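Local coordinates for Dot/Icm T4SS effector (Legionella pneumophila subsp. pneumophila, PDB 4HFV), which is a putative Dot/Icm type IV secretion effector of Legionella pneumophila whose molecular activity is not established, at residues A[2-7]-A[108-113]; A[19-24]-A[36-41]; A[74-79]-A[127-132]; A[86-91]-A[98-103]; A[135-140]-A[151-156]. One frame throughout, in Å; residues are numbered along the deposited sequence. Where two conformers were deposited one is given.

Interaction 1 (A[2-7]-A[108-113]); sequences MSFELV and ISLDLN
F4 and V7 close on the end of helix 101-109, where the chain leaves the helix through a Schellman motif. D111 carries the positive phi (59°) of that motif, and D111 N bonds back to I108 O. The segments run nearly antiparallel, 166° apart, and no direct hydrogen bond joins them; F4 and V7 meet backbone carbonyls as well as leucine side chains. F4 has CG anti to its backbone N (chi1 -180°), and its ring meets the turn through the CE1 corner. L110 O sits at the ring edge, near the ring plane, 3.3 Å from F4 CE1. The L112 side chain crosses that of F4 at about a right angle, with L112 CD2 3.5 Å from F4 CE1 on an oblique approach. V7 comes in by its methyl CG2, the branch beside its backbone N, which makes van der Waals contact with the carbonyl oxygens of L110 and S109, 3.4 Å from S109 O. M126 of helix 120-136 and N78 of helix 70-90 also pack on F4, which ties the N-terminal loop to three helices. The polar link between the backbones is a water, which donates to E5 O and to L110 O at 2.7 Å each.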
# COMPACT_ATOMS: atom_id res chain seq x y z
N MSE A 2 18.16 -0.64 -16.47
CA MSE A 2 17.56 0.73 -16.62
C MSE A 2 17.06 1.26 -15.27
O MSE A 2 16.16 0.67 -14.67
CB MSE A 2 16.38 0.68 -17.61
CG MSE A 2 15.80 2.06 -17.98
SE MSE A 2 14.07 2.00 -18.92
CE MSE A 2 12.91 1.50 -17.43
N SER A 3 17.64 2.38 -14.82
CA SER A 3 17.33 2.96 -13.52
C SER A 3 17.32 4.48 -13.62
O SER A 3 17.92 5.05 -14.53
CB SER A 3 18.38 2.55 -12.50
OG SER A 3 17.84 2.58 -11.19
N PHE A 4 16.68 5.15 -12.67
CA PHE A 4 16.58 6.60 -12.71
C PHE A 4 17.34 7.25 -11.56
O PHE A 4 17.12 6.94 -10.39
CB PHE A 4 15.12 7.02 -12.64
CG PHE A 4 14.91 8.51 -12.68
CD1 PHE A 4 15.21 9.24 -13.84
CD2 PHE A 4 14.40 9.18 -11.59
CE1 PHE A 4 15.02 10.60 -13.90
CE2 PHE A 4 14.20 10.54 -11.63
CZ PHE A 4 14.52 11.27 -12.79
N GLU A 5 18.23 8.17 -11.90
CA GLU A 5 18.87 8.97 -10.88
C GLU A 5 18.02 10.23 -10.59
O GLU A 5 17.68 11.02 -11.51
CB GLU A 5 20.29 9.33 -11.32
CG GLU A 5 21.21 9.68 -10.15
CD GLU A 5 22.57 10.21 -10.61
OE1 GLU A 5 23.56 9.46 -10.51
OE2 GLU A 5 22.63 11.37 -11.08
N LEU A 6 17.67 10.45 -9.32
CA LEU A 6 16.92 11.65 -9.00
C LEU A 6 17.71 12.92 -9.34
O LEU A 6 18.90 13.01 -9.04
CB LEU A 6 16.52 11.70 -7.52
CG LEU A 6 15.56 10.62 -7.03
CD1 LEU A 6 15.45 10.71 -5.52
CD2 LEU A 6 14.20 10.76 -7.69
N VAL A 7 17.05 13.90 -9.95
CA VAL A 7 17.70 15.19 -10.16
C VAL A 7 17.79 15.92 -8.81
O VAL A 7 16.79 16.01 -8.12
CB VAL A 7 16.90 16.10 -11.13
CG1 VAL A 7 17.65 17.44 -11.35
CG2 VAL A 7 16.67 15.40 -12.46
N ILE A 108 13.20 17.18 -20.16
CA ILE A 108 14.51 17.81 -20.00
C ILE A 108 14.88 18.05 -18.53
O ILE A 108 15.98 17.74 -18.13
CB ILE A 108 14.61 19.19 -20.74
CG1 ILE A 108 14.36 19.06 -22.26
CG2 ILE A 108 15.96 19.82 -20.50
CD1 ILE A 108 15.29 18.16 -22.94
N SER A 109 13.97 18.59 -17.74
CA SER A 109 14.25 18.91 -16.34
C SER A 109 14.64 17.65 -15.58
O SER A 109 15.51 17.66 -14.71
CB SER A 109 13.05 19.55 -15.66
OG SER A 109 12.84 20.88 -16.12
N LEU A 110 13.99 16.56 -15.93
CA LEU A 110 14.21 15.27 -15.28
C LEU A 110 15.44 14.51 -15.85
O LEU A 110 15.86 13.51 -15.31
CB LEU A 110 12.94 14.46 -15.39
CG LEU A 110 11.75 14.90 -14.51
CD1 LEU A 110 10.45 14.18 -14.86
CD2 LEU A 110 12.12 14.71 -13.02
N ASP A 111 15.99 14.99 -16.95
CA ASP A 111 17.13 14.37 -17.63
C ASP A 111 16.81 12.94 -18.06
O ASP A 111 17.68 12.06 -18.05
CB ASP A 111 18.42 14.43 -16.81
CG ASP A 111 19.68 14.16 -17.67
OD1 ASP A 111 19.72 14.59 -18.85
OD2 ASP A 111 20.60 13.49 -17.18
N LEU A 112 15.58 12.75 -18.52
CA LEU A 112 15.14 11.45 -18.95
C LEU A 112 15.69 11.08 -20.32
O LEU A 112 15.72 11.90 -21.25
CB LEU A 112 13.61 11.37 -18.96
CG LEU A 112 12.92 11.40 -17.60
CD1 LEU A 112 11.44 11.66 -17.83
CD2 LEU A 112 13.13 10.09 -16.85
N ASN A 113 16.13 9.83 -20.42
CA ASN A 113 16.71 9.30 -21.66
C ASN A 113 16.65 7.77 -21.63
O ASN A 113 16.25 7.17 -20.61
CB ASN A 113 18.15 9.79 -21.88
CG ASN A 113 19.10 9.36 -20.76
OD1 ASN A 113 19.35 8.17 -20.55
ND2 ASN A 113 19.64 10.34 -20.03
O HOH W 1 17.77 12.35 -13.86

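Interaction 2 (A[19-24]-A[36-41]); sequences SIITLI and DKLEYS
I24 N bonds to I20 O at 2.9 Å, a regular helical bond of helix 9-27 that puts I20 and I24 one turn apart on the same side, both with CB directed at segment 36-41. That segment lies in the loop between helix 9-27 and helix 49-64; its residues 38-41 are in 3-10 conformation, and the S41 N to L38 O bond of 3.0 Å brings L38 and S41 to the same face. No hydrogen bond crosses between the segments; the contact is mainly apolar packing of a helix against a 3-10 turn. L38 is the inserted group. Its CG stands anti to the backbone N (chi1 -163°), and its two methyls divide the work: CD1 lies 3.8 Å from I21 CG1 and 3.9 Å from I24 CD1, whereas CD2 keeps to the I20 side. I20 CG2 is 4.1 Å from L38 CG, the two side chains meeting at a slant, but I21 and L38 cross at about a right angle. V53 and L57 of helix 49-64 pack on I20, and A31 and V45 on I24. I24 also meets polar backbone, CG1 lying 3.7 Å from S41 O, and its side chain ends over the serine, with I24 CD1 3.5 Å from S41 CB.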
# COMPACT_ATOMS: atom_id res chain seq x y z
N SER A 19 10.75 26.77 -16.70
CA SER A 19 9.78 26.33 -17.69
C SER A 19 8.41 26.99 -17.46
O SER A 19 7.65 27.23 -18.41
CB SER A 19 9.69 24.80 -17.72
OG SER A 19 10.96 24.25 -18.06
N ILE A 20 8.09 27.30 -16.22
CA ILE A 20 6.80 27.93 -15.92
C ILE A 20 6.82 29.36 -16.45
O ILE A 20 5.87 29.82 -17.11
CB ILE A 20 6.51 27.88 -14.44
CG1 ILE A 20 6.16 26.44 -14.04
CG2 ILE A 20 5.37 28.85 -14.07
CD1 ILE A 20 6.12 26.21 -12.53
N ILE A 21 7.90 30.07 -16.17
CA ILE A 21 8.11 31.41 -16.74
C ILE A 21 7.99 31.41 -18.27
O ILE A 21 7.41 32.32 -18.87
CB ILE A 21 9.48 31.92 -16.28
CG1 ILE A 21 9.40 32.28 -14.76
CG2 ILE A 21 9.96 33.08 -17.12
CD1 ILE A 21 10.71 32.50 -14.13
N THR A 22 8.54 30.39 -18.91
CA THR A 22 8.53 30.34 -20.37
C THR A 22 7.09 30.12 -20.84
O THR A 22 6.63 30.76 -21.76
CB THR A 22 9.47 29.21 -20.87
OG1 THR A 22 10.82 29.59 -20.57
CG2 THR A 22 9.31 28.98 -22.41
N LEU A 23 6.38 29.21 -20.15
CA LEU A 23 4.96 28.93 -20.43
C LEU A 23 4.12 30.20 -20.32
O LEU A 23 3.29 30.49 -21.17
CB LEU A 23 4.41 27.84 -19.45
CG LEU A 23 3.02 27.27 -19.82
CD1 LEU A 23 3.07 26.55 -21.21
CD2 LEU A 23 2.50 26.32 -18.74
N ILE A 24 4.33 30.96 -19.26
CA ILE A 24 3.63 32.21 -19.06
C ILE A 24 3.90 33.18 -20.23
O ILE A 24 2.98 33.78 -20.80
CB ILE A 24 4.04 32.85 -17.71
CG1 ILE A 24 3.41 32.08 -16.52
CG2 ILE A 24 3.59 34.31 -17.62
CD1 ILE A 24 4.13 32.32 -15.19
N ASP A 36 9.39 36.21 -6.35
CA ASP A 36 8.92 35.43 -5.20
C ASP A 36 7.39 35.22 -5.20
O ASP A 36 6.83 34.68 -4.24
CB ASP A 36 9.45 36.02 -3.88
CG ASP A 36 8.53 37.04 -3.27
OD1 ASP A 36 8.38 38.12 -3.89
OD2 ASP A 36 7.96 36.77 -2.17
N LYS A 37 6.72 35.59 -6.30
CA LYS A 37 5.27 35.40 -6.42
C LYS A 37 4.86 34.86 -7.80
O LYS A 37 3.92 35.34 -8.42
CB LYS A 37 4.54 36.71 -6.11
CG LYS A 37 4.51 37.05 -4.62
CD LYS A 37 4.36 38.55 -4.37
CE LYS A 37 3.85 38.82 -2.95
NZ LYS A 37 3.69 40.29 -2.68
N LEU A 38 5.54 33.83 -8.25
CA LEU A 38 5.28 33.30 -9.57
C LEU A 38 3.82 32.86 -9.74
O LEU A 38 3.26 32.97 -10.82
CB LEU A 38 6.23 32.15 -9.82
CG LEU A 38 6.44 31.67 -11.22
CD1 LEU A 38 6.61 32.86 -12.21
CD2 LEU A 38 7.65 30.78 -11.18
N GLU A 39 3.18 32.41 -8.66
CA GLU A 39 1.81 31.93 -8.76
C GLU A 39 0.81 32.99 -9.24
O GLU A 39 -0.20 32.63 -9.83
CB GLU A 39 1.29 31.26 -7.44
CG GLU A 39 1.89 31.73 -6.14
CD GLU A 39 3.30 31.20 -5.90
OE1 GLU A 39 4.23 31.99 -6.03
OE2 GLU A 39 3.51 30.01 -5.57
N TYR A 40 1.09 34.26 -8.99
CA TYR A 40 0.22 35.36 -9.42
C TYR A 40 0.14 35.51 -10.96
O TYR A 40 -0.78 36.13 -11.48
CB TYR A 40 0.70 36.69 -8.81
CG TYR A 40 0.57 36.76 -7.29
CD1 TYR A 40 -0.25 35.89 -6.57
CD2 TYR A 40 1.27 37.72 -6.57
CE1 TYR A 40 -0.36 35.98 -5.18
CE2 TYR A 40 1.17 37.82 -5.19
CZ TYR A 40 0.35 36.95 -4.50
OH TYR A 40 0.27 37.05 -3.13
N SER A 41 1.13 34.94 -11.65
CA SER A 41 1.21 35.01 -13.12
C SER A 41 0.55 33.81 -13.78
O SER A 41 0.49 33.72 -15.00
CB SER A 41 2.68 35.10 -13.57
OG SER A 41 3.23 36.32 -13.09

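Interaction 3 (A[74-79]-A[127-132]); sequences ARVLNA and YSALEK
A79 and V76 of helix 70-90 pack on L130 and A129 of helix 120-136 in a nearly perpendicular helix crossing. The axes of segments 74-79 and 127-132 approach to 8.2 Å at a signed angle of -99°, and the small A79 and A129 both point CB across, consistent with so close an approach.

Apolar contacts form the centre. A79 CB lies 3.8 Å from L130 CB. L130 CG is anti to the backbone N (chi1 -178°), and beyond it the two methyls part: CD1 goes to V76, 4.1 Å from V76 CG1, while CD2 lies against the carbonyl of A79. The V76 and L130 side chains cross at about a right angle. At one margin A129 CB touches the aliphatic part of R75, 3.8 Å from R75 CD; its guanidinium forms a salt bridge with E71.

Aromatic contact is slight. Y127 presents its ring edge to A79 O, while L168 and V172 of helix 161-188 pack on it. The crossing lies beside the succinate site of this protein, with none bound here: E131 touches S169, and the Y127 side chain is about 8 Å from those of S169 and R176.

No hydrogen bond crosses between the segments; N78 OD1 accepts from V7 N of the N-terminal loop. A74 O takes N78 N and, from 49° above the carbonyl plane, N78 ND2 at 2.7 Å.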
# COMPACT_ATOMS: atom_id res chain seq x y z
N ALA A 74 14.18 15.94 -3.03
CA ALA A 74 14.32 15.63 -4.46
C ALA A 74 13.34 14.56 -4.90
O ALA A 74 12.69 14.63 -5.99
CB ALA A 74 15.78 15.24 -4.78
N ARG A 75 13.21 13.51 -4.08
CA ARG A 75 12.31 12.41 -4.44
C ARG A 75 10.88 12.90 -4.65
O ARG A 75 10.23 12.55 -5.64
CB ARG A 75 12.34 11.28 -3.41
CG ARG A 75 11.54 10.06 -3.90
CD ARG A 75 11.81 8.77 -3.09
NE ARG A 75 13.22 8.37 -3.12
CZ ARG A 75 14.09 8.60 -2.13
NH1 ARG A 75 15.35 8.19 -2.29
NH2 ARG A 75 13.73 9.22 -1.01
N VAL A 76 10.40 13.75 -3.74
CA VAL A 76 9.08 14.33 -3.93
C VAL A 76 8.94 15.16 -5.19
O VAL A 76 7.97 14.97 -5.98
CB VAL A 76 8.61 15.14 -2.71
CG1 VAL A 76 7.25 15.80 -2.99
CG2 VAL A 76 8.52 14.20 -1.46
N LEU A 77 9.86 16.10 -5.43
CA LEU A 77 9.72 16.97 -6.60
C LEU A 77 9.89 16.18 -7.90
O LEU A 77 9.12 16.37 -8.83
CB LEU A 77 10.64 18.20 -6.51
CG LEU A 77 10.41 19.30 -7.56
CD1 LEU A 77 8.96 19.88 -7.57
CD2 LEU A 77 11.41 20.43 -7.37
N ASN A 78 10.88 15.27 -7.97
CA ASN A 78 11.02 14.43 -9.16
C ASN A 78 9.74 13.65 -9.42
O ASN A 78 9.26 13.60 -10.55
CB ASN A 78 12.17 13.44 -9.01
CG ASN A 78 13.54 14.06 -9.30
OD1 ASN A 78 14.11 13.82 -10.35
ND2 ASN A 78 14.08 14.78 -8.35
N ALA A 79 9.20 13.02 -8.37
CA ALA A 79 7.97 12.27 -8.51
C ALA A 79 6.83 13.13 -9.08
O ALA A 79 6.12 12.70 -9.98
CB ALA A 79 7.52 11.62 -7.13
N TYR A 127 6.28 7.53 -6.39
CA TYR A 127 4.87 7.83 -6.20
C TYR A 127 4.44 7.61 -4.74
O TYR A 127 3.55 8.31 -4.24
CB TYR A 127 3.96 6.97 -7.08
CG TYR A 127 4.05 7.25 -8.56
CD1 TYR A 127 4.34 8.51 -9.05
CD2 TYR A 127 3.82 6.23 -9.49
CE1 TYR A 127 4.42 8.75 -10.41
CE2 TYR A 127 3.88 6.45 -10.84
CZ TYR A 127 4.18 7.73 -11.29
OH TYR A 127 4.23 7.96 -12.65
N SER A 128 5.06 6.66 -4.07
CA SER A 128 4.77 6.47 -2.67
C SER A 128 5.17 7.72 -1.87
O SER A 128 4.41 8.23 -1.04
CB SER A 128 5.45 5.20 -2.15
OG SER A 128 5.19 5.00 -0.79
N ALA A 129 6.37 8.24 -2.16
CA ALA A 129 6.87 9.41 -1.44
C ALA A 129 5.97 10.60 -1.74
O ALA A 129 5.65 11.38 -0.83
CB ALA A 129 8.36 9.73 -1.80
N LEU A 130 5.53 10.73 -2.99
CA LEU A 130 4.63 11.80 -3.36
C LEU A 130 3.28 11.67 -2.66
O LEU A 130 2.76 12.64 -2.09
CB LEU A 130 4.43 11.81 -4.87
CG LEU A 130 3.54 12.90 -5.47
CD1 LEU A 130 3.99 14.28 -5.05
CD2 LEU A 130 3.60 12.80 -7.04
N GLU A 131 2.67 10.49 -2.75
CA GLU A 131 1.43 10.25 -2.01
C GLU A 131 1.54 10.56 -0.51
O GLU A 131 0.66 11.22 0.05
CB GLU A 131 0.94 8.83 -2.21
CG GLU A 131 -0.43 8.58 -1.58
CD GLU A 131 -0.57 7.18 -1.10
OE1 GLU A 131 -0.04 6.28 -1.79
OE2 GLU A 131 -1.22 6.99 -0.05
N LYS A 132 2.62 10.13 0.15
CA LYS A 132 2.80 10.43 1.58
C LYS A 132 2.85 11.94 1.80
O LYS A 132 2.20 12.52 2.73
CB LYS A 132 4.09 9.80 2.11
CG LYS A 132 3.94 8.42 2.73
CD LYS A 132 5.31 7.89 3.20
CE LYS A 132 5.80 6.69 2.35
NZ LYS A 132 5.08 5.42 2.67

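Interaction 4 (A[86-91]-A[98-103]); sequences DQIAAT and DNSDFY
I88 and Y103 carry the larger share of this contact between the last turn of helix 70-90 and the start of helix 101-109, a helix-loop-helix hairpin closed by a short connection. The apolar contacts come first. The I88 and Y103 side chains pass one another antiparallel, with I88 CG2 4.0 Å from Y103 CD1. A89 CB meets the same ring farther out, 3.7 Å from Y103 CE1, and both methyls approach that ring obliquely. The other branch of I88 turns to F102: CG1 is anti to the carbonyl carbon (chi1 -62°), and CD1 beyond it lies at the F102 ring edge, 4.0 Å from F102 CD2.

No hydrogen bond crosses between the segments; two side-chain bonds shape them internally. S100 is the N-cap of helix 101-109, its OG accepting from Y103 N at 2.9 Å with an N-H...O angle of 162°. I88 O takes two donors, T91 N and, in the carbonyl plane on a lone pair, T91 OG1 at 2.6 Å. S100 OG and F102 N also bond a citrate, probably from the crystallisation liquor, at this helix start.

R49 and Q52 of helix 49-64 pack on I88, and S19 and I20 of helix 9-27 on F102, so the hairpin lies against both these helices.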
# COMPACT_ATOMS: atom_id res chain seq x y z
N ASP A 86 3.47 12.47 -17.07
CA ASP A 86 2.68 11.34 -17.52
C ASP A 86 1.20 11.72 -17.77
O ASP A 86 0.55 11.25 -18.71
CB ASP A 86 2.76 10.25 -16.46
CG ASP A 86 2.17 8.94 -16.94
OD1 ASP A 86 2.73 8.37 -17.87
OD2 ASP A 86 1.16 8.48 -16.37
N GLN A 87 0.70 12.59 -16.93
CA GLN A 87 -0.66 13.10 -17.06
C GLN A 87 -0.86 13.83 -18.39
O GLN A 87 -1.90 13.69 -19.05
CB GLN A 87 -0.99 13.98 -15.87
CG GLN A 87 -1.29 13.12 -14.62
CD GLN A 87 -1.72 13.89 -13.40
OE1 GLN A 87 -1.12 14.88 -13.02
NE2 GLN A 87 -2.77 13.38 -12.73
N ILE A 88 0.15 14.58 -18.81
CA ILE A 88 0.10 15.25 -20.10
C ILE A 88 0.21 14.25 -21.24
O ILE A 88 -0.52 14.35 -22.22
CB ILE A 88 1.20 16.31 -20.20
CG1 ILE A 88 0.98 17.37 -19.12
CG2 ILE A 88 1.19 16.98 -21.57
CD1 ILE A 88 2.10 18.44 -19.05
N ALA A 89 1.10 13.28 -21.12
CA ALA A 89 1.20 12.25 -22.14
C ALA A 89 -0.15 11.53 -22.35
O ALA A 89 -0.52 11.19 -23.50
CB ALA A 89 2.34 11.26 -21.80
N ALA A 90 -0.90 11.32 -21.27
CA ALA A 90 -2.16 10.61 -21.39
C ALA A 90 -3.19 11.42 -22.18
O ALA A 90 -4.16 10.85 -22.67
CB ALA A 90 -2.74 10.24 -19.99
N THR A 91 -3.00 12.73 -22.28
CA THR A 91 -3.96 13.55 -23.04
C THR A 91 -3.67 13.50 -24.56
O THR A 91 -4.41 14.08 -25.32
CB THR A 91 -3.96 15.05 -22.62
OG1 THR A 91 -2.70 15.67 -22.94
CG2 THR A 91 -4.28 15.25 -21.12
N ASP A 98 5.50 15.38 -27.20
CA ASP A 98 6.51 16.42 -27.50
C ASP A 98 5.90 17.66 -28.16
O ASP A 98 6.48 18.74 -28.17
CB ASP A 98 7.64 15.86 -28.36
CG ASP A 98 8.70 15.17 -27.54
OD1 ASP A 98 8.57 15.20 -26.28
OD2 ASP A 98 9.66 14.63 -28.14
N ASN A 99 4.69 17.52 -28.69
CA ASN A 99 3.96 18.68 -29.16
C ASN A 99 3.71 19.73 -28.11
O ASN A 99 3.48 20.87 -28.45
CB ASN A 99 2.64 18.26 -29.81
CG ASN A 99 2.86 17.71 -31.20
OD1 ASN A 99 3.28 18.44 -32.10
ND2 ASN A 99 2.60 16.43 -31.37
N SER A 100 3.71 19.32 -26.84
CA SER A 100 3.59 20.24 -25.69
C SER A 100 5.00 20.67 -25.27
O SER A 100 5.83 19.83 -24.88
CB SER A 100 2.87 19.53 -24.52
OG SER A 100 3.20 20.10 -23.26
N ASP A 101 5.30 21.95 -25.40
CA ASP A 101 6.58 22.50 -24.93
C ASP A 101 6.76 22.24 -23.41
O ASP A 101 7.88 22.04 -22.94
CB ASP A 101 6.69 24.01 -25.22
CG ASP A 101 7.17 24.33 -26.64
OD1 ASP A 101 7.30 23.43 -27.48
OD2 ASP A 101 7.43 25.54 -26.91
N PHE A 102 5.68 22.29 -22.63
CA PHE A 102 5.82 22.06 -21.17
C PHE A 102 6.18 20.62 -20.90
O PHE A 102 7.04 20.31 -20.04
CB PHE A 102 4.55 22.48 -20.41
CG PHE A 102 4.74 22.60 -18.92
CD1 PHE A 102 5.63 23.54 -18.39
CD2 PHE A 102 3.99 21.81 -18.06
CE1 PHE A 102 5.79 23.66 -16.99
CE2 PHE A 102 4.12 21.93 -16.66
CZ PHE A 102 5.03 22.85 -16.12
N TYR A 103 5.57 19.71 -21.66
CA TYR A 103 5.92 18.31 -21.58
C TYR A 103 7.40 18.12 -21.88
O TYR A 103 8.14 17.47 -21.14
CB TYR A 103 5.09 17.49 -22.58
CG TYR A 103 5.44 16.00 -22.55
CD1 TYR A 103 4.78 15.12 -21.68
CD2 TYR A 103 6.43 15.48 -23.39
CE1 TYR A 103 5.08 13.75 -21.66
CE2 TYR A 103 6.75 14.11 -23.38
CZ TYR A 103 6.07 13.25 -22.54
OH TYR A 103 6.39 11.93 -22.51

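Interaction 5 (A[135-140]-A[151-156]); sequences RSHVYK and KQPFAI
Q152 is held at both ends of its side-chain amide, by V138 through a direct bond and by H137 through a water, in the only one of the five contacts with a direct hydrogen bond between its segments. It opens a type I beta turn, Q152 to A155, that packs on the chain leaving helix 120-136. NE2 donates to V138 O at 2.9 Å, with an N-H...O angle of 160°; the donor is in the carbonyl plane on a lone pair, and the acceptor lies within 5° of the amide plane. A bend at chi2 (-74°) folds CD back. NE2 also donates to L149 O, so two acceptors and the water would fix the rotation of the amide. OE1 meanwhile rests against V138 CG1 at 3.7 Å.

The apolar part is built on H137. H137 CB contacts P153 CG at 3.8 Å and lies in plane at the edge of the F154 ring, 3.8 Å from F154 CE1. F133 meets the imidazole edge-to-face, and L62 of helix 49-64 touches both H137 and F154. V138 CG1 also sits over the centre of the Y139 ring, while I180 of the second subunit packs on Y139.

The water ties the pieces together, donating to H137 O and to Q152 OE1 at 2.8 Å each and accepting from F154 N at 3.0 Å.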
# COMPACT_ATOMS: atom_id res chain seq x y z
N ARG A 135 -0.61 13.52 1.55
CA ARG A 135 -1.38 13.18 2.76
C ARG A 135 -0.93 14.02 3.95
O ARG A 135 -1.76 14.48 4.75
CB ARG A 135 -1.25 11.68 3.07
CG ARG A 135 -2.07 10.75 2.13
CD ARG A 135 -2.27 9.33 2.79
NE ARG A 135 -1.14 8.44 2.55
CZ ARG A 135 -0.18 8.15 3.43
NH1 ARG A 135 0.81 7.33 3.08
NH2 ARG A 135 -0.20 8.65 4.66
N SER A 136 0.37 14.29 4.02
CA SER A 136 0.91 15.08 5.13
C SER A 136 0.41 16.52 5.08
O SER A 136 0.45 17.21 6.09
CB SER A 136 2.44 15.02 5.16
OG SER A 136 3.01 15.98 4.26
N HIS A 137 -0.10 16.95 3.92
CA HIS A 137 -0.60 18.30 3.72
C HIS A 137 -2.09 18.30 3.45
O HIS A 137 -2.62 19.32 3.08
CB HIS A 137 0.14 19.02 2.58
CG HIS A 137 1.57 19.31 2.89
ND1 HIS A 137 1.94 20.21 3.87
CD2 HIS A 137 2.72 18.75 2.43
CE1 HIS A 137 3.26 20.21 3.98
NE2 HIS A 137 3.75 19.33 3.12
N VAL A 138 -2.76 17.18 3.69
CA VAL A 138 -4.22 17.14 3.63
C VAL A 138 -4.85 16.71 4.98
O VAL A 138 -5.83 17.28 5.42
CB VAL A 138 -4.68 16.19 2.50
CG1 VAL A 138 -6.20 16.08 2.47
CG2 VAL A 138 -4.14 16.68 1.13
N TYR A 139 -4.28 15.70 5.62
CA TYR A 139 -4.86 15.13 6.85
C TYR A 139 -4.02 15.39 8.09
O TYR A 139 -2.80 15.38 8.05
CB TYR A 139 -5.00 13.63 6.69
CG TYR A 139 -5.73 13.24 5.42
CD1 TYR A 139 -7.07 13.54 5.25
CD2 TYR A 139 -5.08 12.54 4.40
CE1 TYR A 139 -7.74 13.15 4.12
CE2 TYR A 139 -5.73 12.17 3.27
CZ TYR A 139 -7.07 12.46 3.14
OH TYR A 139 -7.72 12.11 2.00
N LYS A 140 -4.69 15.57 9.22
CA LYS A 140 -4.01 15.55 10.52
C LYS A 140 -3.20 14.27 10.66
O LYS A 140 -3.70 13.17 10.42
CB LYS A 140 -5.05 15.68 11.63
CG LYS A 140 -5.87 16.99 11.48
CD LYS A 140 -7.01 17.10 12.51
CE LYS A 140 -7.71 18.45 12.41
NZ LYS A 140 -8.87 18.60 13.32
N LYS A 151 -6.22 24.12 7.39
CA LYS A 151 -5.60 24.80 6.26
C LYS A 151 -5.21 23.78 5.20
O LYS A 151 -4.46 22.86 5.48
CB LYS A 151 -4.38 25.60 6.73
CG LYS A 151 -4.76 26.89 7.43
CD LYS A 151 -3.56 27.67 7.95
CE LYS A 151 -4.02 28.89 8.76
NZ LYS A 151 -4.72 29.89 7.91
N GLN A 152 -5.74 23.96 3.99
CA GLN A 152 -5.51 23.03 2.89
C GLN A 152 -4.66 23.71 1.80
O GLN A 152 -5.19 24.34 0.90
CB GLN A 152 -6.85 22.59 2.30
CG GLN A 152 -7.67 21.70 3.22
CD GLN A 152 -7.12 20.30 3.30
OE1 GLN A 152 -6.82 19.68 2.28
NE2 GLN A 152 -7.01 19.78 4.51
N PRO A 153 -3.32 23.56 1.88
CA PRO A 153 -2.50 24.24 0.87
C PRO A 153 -2.82 23.77 -0.57
O PRO A 153 -2.54 24.48 -1.55
CB PRO A 153 -1.07 23.83 1.27
CG PRO A 153 -1.24 22.56 2.17
CD PRO A 153 -2.52 22.79 2.86
N PHE A 154 -3.37 22.56 -0.71
CA PHE A 154 -3.66 22.02 -2.03
C PHE A 154 -5.11 22.18 -2.48
O PHE A 154 -5.52 21.56 -3.46
CB PHE A 154 -3.20 20.56 -2.16
CG PHE A 154 -1.72 20.41 -2.21
CD1 PHE A 154 -1.00 20.08 -1.07
CD2 PHE A 154 -1.02 20.70 -3.39
CE1 PHE A 154 0.38 19.98 -1.09
CE2 PHE A 154 0.37 20.60 -3.43
CZ PHE A 154 1.07 20.25 -2.28
N ALA A 155 -5.88 23.01 -1.78
CA ALA A 155 -7.22 23.38 -2.23
C ALA A 155 -7.07 24.43 -3.35
O ALA A 155 -7.20 25.62 -3.16
CB ALA A 155 -8.06 23.92 -1.06
N ILE A 156 -6.79 23.93 -4.54
CA ILE A 156 -6.42 24.72 -5.68
C ILE A 156 -7.53 24.48 -6.69
O ILE A 156 -8.01 23.32 -6.86
CB ILE A 156 -5.07 24.21 -6.22
CG1 ILE A 156 -3.94 24.56 -5.25
CG2 ILE A 156 -4.79 24.75 -7.67
CD1 ILE A 156 -2.60 23.70 -5.51
O HOH W 2 -4.31 20.54 1.25

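N78 joins interactions 1 and 3, whose centres are 14 Å apart: its OD1 lies 3.0 Å from V7 N, a probable hydrogen bond, and 3.4 Å from L110 CD2. Interaction 4 shares helix 70-90 with interaction 3, yet their nearest atoms are about 5 Å apart and their centres 20 Å. It touches interaction 2 instead, through F102 CE1 at 4.1 Å from I20 CG1. Interactions 3 and 5 adjoin along helix 120-136. Interaction 5 lies across the chain centre from interactions 1 and 4, its centre 28 Å and 26 Å from theirs. Interaction 3 lies beside the succinate-binding residues, Y127 being about 8 Å from S169 and R176 between side chains, while the citrate sits at interaction 4.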